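Beta-galactoside alpha-2,6-sialyltransferase (Photobacterium sp., PDB 2Z4T) transfers sialic acid from a CMP-linked donor to galactose-containing acceptors such as lactose, forming an alpha-2,6 linkage. Local coordinates at residues A[225-230]-A[284-289]; A[290-295]-A[313-318]. All coordinates share one frame; numbering follows the deposited sequence.

Contact 1: residues A[225-230]-A[284-289]; sequences TNIDLY and KLYPAN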
# COMPACT_ATOMS: atom_id res chain seq x y z
N THR A 225 8.96 -15.04 4.14
CA THR A 225 9.34 -15.22 2.74
C THR A 225 9.71 -13.92 2.04
O THR A 225 10.46 -13.95 1.06
CB THR A 225 8.27 -15.98 1.93
OG1 THR A 225 7.08 -15.18 1.80
CG2 THR A 225 7.94 -17.32 2.60
N ASN A 226 9.22 -12.78 2.55
CA ASN A 226 9.48 -11.46 1.94
C ASN A 226 9.14 -10.30 2.86
O ASN A 226 8.15 -10.36 3.63
CB ASN A 226 8.72 -11.29 0.60
CG ASN A 226 9.02 -9.95 -0.09
OD1 ASN A 226 10.11 -9.76 -0.66
ND2 ASN A 226 8.07 -9.00 -0.01
N ILE A 227 9.95 -9.25 2.78
CA ILE A 227 9.63 -7.96 3.37
C ILE A 227 9.60 -6.92 2.26
O ILE A 227 10.59 -6.74 1.54
CB ILE A 227 10.62 -7.54 4.49
CG1 ILE A 227 10.79 -8.69 5.50
CG2 ILE A 227 10.14 -6.26 5.15
CD1 ILE A 227 11.74 -8.39 6.64
N ASP A 228 8.45 -6.27 2.12
CA ASP A 228 8.28 -5.15 1.18
C ASP A 228 8.42 -3.84 1.92
O ASP A 228 7.81 -3.64 2.97
CB ASP A 228 6.90 -5.20 0.55
CG ASP A 228 6.82 -6.15 -0.62
OD1 ASP A 228 7.86 -6.39 -1.28
OD2 ASP A 228 5.69 -6.65 -0.89
N LEU A 229 9.20 -2.93 1.35
CA LEU A 229 9.34 -1.59 1.91
C LEU A 229 8.87 -0.53 0.89
O LEU A 229 9.41 -0.44 -0.23
CB LEU A 229 10.77 -1.37 2.38
CG LEU A 229 11.06 -2.51 3.37
CD1 LEU A 229 12.37 -3.24 3.10
CD2 LEU A 229 10.85 -2.12 4.85
N TYR A 230 7.85 0.23 1.27
CA TYR A 230 7.29 1.26 0.42
C TYR A 230 7.54 2.57 1.13
O TYR A 230 7.24 2.68 2.32
CB TYR A 230 5.78 1.05 0.22
CG TYR A 230 5.41 -0.13 -0.65
CD1 TYR A 230 4.93 -1.32 -0.09
CD2 TYR A 230 5.55 -0.07 -2.04
CE1 TYR A 230 4.61 -2.44 -0.89
CE2 TYR A 230 5.22 -1.17 -2.86
CZ TYR A 230 4.75 -2.35 -2.27
OH TYR A 230 4.42 -3.41 -3.08
N LYS A 284 19.66 -7.58 3.88
CA LYS A 284 20.82 -8.34 4.35
C LYS A 284 20.42 -9.46 5.29
O LYS A 284 21.23 -10.34 5.57
CB LYS A 284 21.82 -7.42 5.06
CG LYS A 284 22.46 -6.37 4.17
CD LYS A 284 23.35 -7.00 3.11
CE LYS A 284 23.42 -6.10 1.91
NZ LYS A 284 24.61 -6.39 1.08
N LEU A 285 19.18 -9.44 5.79
CA LEU A 285 18.73 -10.40 6.80
C LEU A 285 17.55 -11.23 6.36
O LEU A 285 17.25 -12.24 6.99
CB LEU A 285 18.39 -9.70 8.12
CG LEU A 285 19.51 -8.96 8.88
CD1 LEU A 285 18.92 -8.00 9.89
CD2 LEU A 285 20.37 -9.94 9.58
N TYR A 286 16.88 -10.81 5.29
CA TYR A 286 15.65 -11.45 4.87
C TYR A 286 15.53 -11.26 3.38
O TYR A 286 16.15 -10.36 2.83
CB TYR A 286 14.44 -10.80 5.55
CG TYR A 286 14.39 -10.96 7.04
CD1 TYR A 286 14.83 -9.94 7.88
CD2 TYR A 286 13.91 -12.13 7.62
CE1 TYR A 286 14.82 -10.08 9.27
CE2 TYR A 286 13.88 -12.29 9.01
CZ TYR A 286 14.33 -11.25 9.83
OH TYR A 286 14.30 -11.39 11.20
N PRO A 287 14.74 -12.11 2.70
CA PRO A 287 14.39 -11.72 1.34
C PRO A 287 13.53 -10.48 1.44
O PRO A 287 12.56 -10.47 2.22
CB PRO A 287 13.55 -12.91 0.83
CG PRO A 287 13.94 -14.09 1.76
CD PRO A 287 14.15 -13.41 3.09
N ALA A 288 13.89 -9.43 0.71
CA ALA A 288 13.25 -8.13 0.88
C ALA A 288 13.28 -7.35 -0.40
O ALA A 288 14.19 -7.52 -1.20
CB ALA A 288 13.94 -7.36 1.98
N ASN A 289 12.28 -6.50 -0.60
CA ASN A 289 12.27 -5.58 -1.75
C ASN A 289 11.98 -4.14 -1.32
O ASN A 289 10.98 -3.89 -0.62
CB ASN A 289 11.28 -6.06 -2.82
CG ASN A 289 11.73 -7.36 -3.48
OD1 ASN A 289 11.32 -8.45 -3.08
ND2 ASN A 289 12.62 -7.26 -4.46
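The carbonyl oxygen of I227 is met twice from 284-289. N289 N gives it a hydrogen bond of 2.7 Å (N289 N to I227 O). The bond is nearly straight at 160° and runs almost along the C=O axis. A288 CA adds a CA-H...O contact, 3.1 Å from I227 O. The N-H of I227 is used as well: I227 N lies 2.9 Å from P287 O, in the carbonyl plane and on a lone pair. I227 thus bonds the two residues flanking A288. This is the pattern of a parallel beta pair, and it continues two residues on, where L229 N donates to N289 O (2.8 Å). The two strands, 222-230 and 288-292, are neighbours in the sheet of the N-terminal half of the GT-B fold. The chain between them is largely helical and has no strand, so the connection is a beta-alpha-beta crossover.

The side chains of I227 and A288 lie on one face of the sheet, their CB atoms 4.2 Å apart. CG1 of I227 is anti to its carbonyl carbon (chi1 -50°), and chi2 of 180° extends CD1 to the ring of Y286, 3.7 Å from Y286 CD1. The methyl meets this ring obliquely. Helix 205-216 packs on the same side, with L213 touching both I227 and Y286. The other face carries D228 and N289, side by side and pointing the same way. There N226 ND2 donates to D228 OD1 (2.9 Å), reaching it from above the carboxylate plane. At the start of the pairing, P287 CB rests 3.3 Å from T225 O.

Contact 2: residues A[290-295]-A[313-318]; sequences YHFLRK and DSLKQM. With PO4 (phosphate ion), chain I.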
# COMPACT_ATOMS: atom_id res chain seq x y z
N TYR A 290 12.87 -3.22 -1.70
CA TYR A 290 12.65 -1.79 -1.48
C TYR A 290 12.01 -1.15 -2.71
O TYR A 290 12.63 -1.05 -3.79
CB TYR A 290 13.94 -1.05 -1.11
CG TYR A 290 14.49 -1.38 0.25
CD1 TYR A 290 14.32 -0.50 1.33
CD2 TYR A 290 15.18 -2.55 0.46
CE1 TYR A 290 14.84 -0.81 2.59
CE2 TYR A 290 15.71 -2.87 1.70
CZ TYR A 290 15.54 -2.00 2.76
OH TYR A 290 16.06 -2.36 3.98
N HIS A 291 10.79 -0.67 -2.55
CA HIS A 291 10.09 -0.02 -3.65
C HIS A 291 10.22 1.50 -3.52
O HIS A 291 9.47 2.13 -2.79
CB HIS A 291 8.63 -0.46 -3.68
CG HIS A 291 8.47 -1.94 -3.73
ND1 HIS A 291 8.47 -2.73 -2.60
CD2 HIS A 291 8.35 -2.79 -4.78
CE1 HIS A 291 8.33 -4.00 -2.95
NE2 HIS A 291 8.26 -4.06 -4.27
N PHE A 292 11.21 2.07 -4.20
CA PHE A 292 11.52 3.47 -4.05
C PHE A 292 10.55 4.33 -4.85
O PHE A 292 10.33 4.08 -6.04
CB PHE A 292 12.96 3.75 -4.51
CG PHE A 292 14.01 3.67 -3.40
CD1 PHE A 292 14.08 2.58 -2.55
CD2 PHE A 292 14.94 4.70 -3.25
CE1 PHE A 292 15.06 2.50 -1.55
CE2 PHE A 292 15.93 4.64 -2.24
CZ PHE A 292 15.99 3.53 -1.39
N LEU A 293 10.00 5.36 -4.21
CA LEU A 293 9.23 6.36 -4.95
C LEU A 293 9.99 6.86 -6.18
O LEU A 293 9.42 7.03 -7.26
CB LEU A 293 8.87 7.53 -4.03
CG LEU A 293 7.98 8.65 -4.57
CD1 LEU A 293 6.67 8.11 -5.12
CD2 LEU A 293 7.74 9.70 -3.49
N ARG A 294 11.29 7.10 -6.01
CA ARG A 294 12.13 7.47 -7.13
C ARG A 294 13.47 6.77 -6.98
O ARG A 294 14.41 7.31 -6.38
CB ARG A 294 12.30 8.99 -7.21
CG ARG A 294 11.09 9.75 -7.80
CD ARG A 294 10.90 9.51 -9.30
NE ARG A 294 11.99 10.11 -10.07
CZ ARG A 294 11.97 11.33 -10.60
NH1 ARG A 294 10.89 12.10 -10.45
NH2 ARG A 294 13.02 11.80 -11.27
N LYS A 295 13.55 5.56 -7.52
CA LYS A 295 14.76 4.77 -7.52
C LYS A 295 15.97 5.51 -8.08
O LYS A 295 17.10 5.32 -7.60
CB LYS A 295 14.54 3.48 -8.29
CG LYS A 295 15.76 2.59 -8.40
CD LYS A 295 15.39 1.28 -9.06
CE LYS A 295 16.58 0.66 -9.78
NZ LYS A 295 16.36 -0.79 -10.00
N ASP A 313 20.23 -5.96 -5.69
CA ASP A 313 19.07 -6.35 -6.47
C ASP A 313 17.76 -6.42 -5.64
O ASP A 313 16.79 -7.03 -6.07
CB ASP A 313 19.34 -7.65 -7.26
CG ASP A 313 19.58 -8.87 -6.35
OD1 ASP A 313 19.02 -8.91 -5.21
OD2 ASP A 313 20.34 -9.79 -6.77
N SER A 314 17.75 -5.79 -4.47
CA SER A 314 16.51 -5.56 -3.73
C SER A 314 15.99 -4.14 -3.99
O SER A 314 14.95 -3.73 -3.46
CB SER A 314 16.70 -5.77 -2.23
OG SER A 314 16.99 -7.13 -1.93
N LEU A 315 16.71 -3.38 -4.81
CA LEU A 315 16.30 -2.01 -5.11
C LEU A 315 15.32 -2.01 -6.29
O LEU A 315 15.69 -2.37 -7.41
CB LEU A 315 17.51 -1.13 -5.38
CG LEU A 315 17.30 0.36 -5.66
CD1 LEU A 315 16.58 1.03 -4.50
CD2 LEU A 315 18.64 1.08 -6.01
N LYS A 316 14.07 -1.63 -6.01
CA LYS A 316 13.01 -1.61 -7.03
C LYS A 316 12.44 -0.20 -7.21
O LYS A 316 12.54 0.63 -6.30
CB LYS A 316 11.86 -2.59 -6.68
CG LYS A 316 12.29 -4.06 -6.47
CD LYS A 316 13.02 -4.57 -7.73
CE LYS A 316 13.75 -5.88 -7.48
NZ LYS A 316 12.81 -7.03 -7.44
N GLN A 317 11.87 0.07 -8.38
CA GLN A 317 11.13 1.29 -8.60
C GLN A 317 9.67 1.01 -8.27
O GLN A 317 9.08 0.04 -8.77
CB GLN A 317 11.28 1.76 -10.06
CG GLN A 317 10.33 2.90 -10.51
CD GLN A 317 10.43 4.14 -9.63
OE1 GLN A 317 11.52 4.64 -9.36
NE2 GLN A 317 9.28 4.63 -9.15
N MET A 318 9.07 1.85 -7.42
CA MET A 318 7.62 1.78 -7.16
C MET A 318 6.85 1.79 -8.51
O MET A 318 7.17 2.55 -9.42
CB MET A 318 7.21 2.96 -6.29
CG MET A 318 5.99 2.76 -5.44
SD MET A 318 5.63 4.18 -4.35
CE MET A 318 6.77 3.84 -3.01
P PO4 I . 12.58 -2.08 -11.08
O1 PO4 I . 13.75 -1.43 -10.37
O2 PO4 I . 12.88 -3.57 -11.23
O3 PO4 I . 11.33 -1.90 -10.26
O4 PO4 I . 12.44 -1.40 -12.43
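The side-chain amide of Q317 bridges two backbone groups just past strand 290-292. Its OE1 accepts from K295 N at 2.9 Å. Its NE2 donates to L293 O at 3.1 Å; the bond is almost straight (176°) but reaches that oxygen from above the carbonyl plane. NE2 also donates to M318 O, in the carbonyl plane and on a lone pair. Three bonds therefore hold the amide and fix its rotation. The bend at chi2 (55°) turns CD of Q317 back toward the loop.

K295 runs back from there with an extended chain, past L315. Its CG packs on CG of L315, 3.9 Å away. Its NZ meets L315 O and also O1 of a phosphate ion, 2.7 Å from NZ. Q317 N binds the phosphate too, 2.8 Å from O3, with a weak bond to O1. The ion probably comes from the crystallisation liquor.

L315 also turns CD1 over one face of the F292 ring, 3.7 Å from the ring centroid and offset toward the rim. This is a CH-pi contact. At the start of the loop, CD1 of L293 lies 4.1 Å from SD of M318.

Parallel strand pairing sets these groups in place. Y290 N bonds S314 O, Y290 O receives K316 N (2.7 Å), F292 N donates to K316 O, and F292 O receives M318 N. The strands bring Y290, F292, L315 and Q317 to one face and H291 and K316 to the other. Helix 234-243 packs on F292 and L293 through Y237. Helix 126-141 touches L293 and M318 through L126, while strand 222-230 borders strand 288-292 within the sheet.

How the contacts relate
The two contacts share strand 288-292, which pairs with strand 222-230 in contact 1 and with strand 315-317 in contact 2. All three run parallel in one sheet, with 288-292 in the middle, and the contact centres lie 12 Å apart. The pairing passes directly from one contact to the other: L229 O lies 2.7 Å from H291 N, a probable hydrogen bond. A288 O of contact 1 also takes a bond from S314 OG of contact 2, 2.9 Å away. Contact 2 is near the donor site, with the side chain of L293 about 6 Å from bound CMP. In contact 1, the side chain of L229 is about 13 Å from the bound galactose.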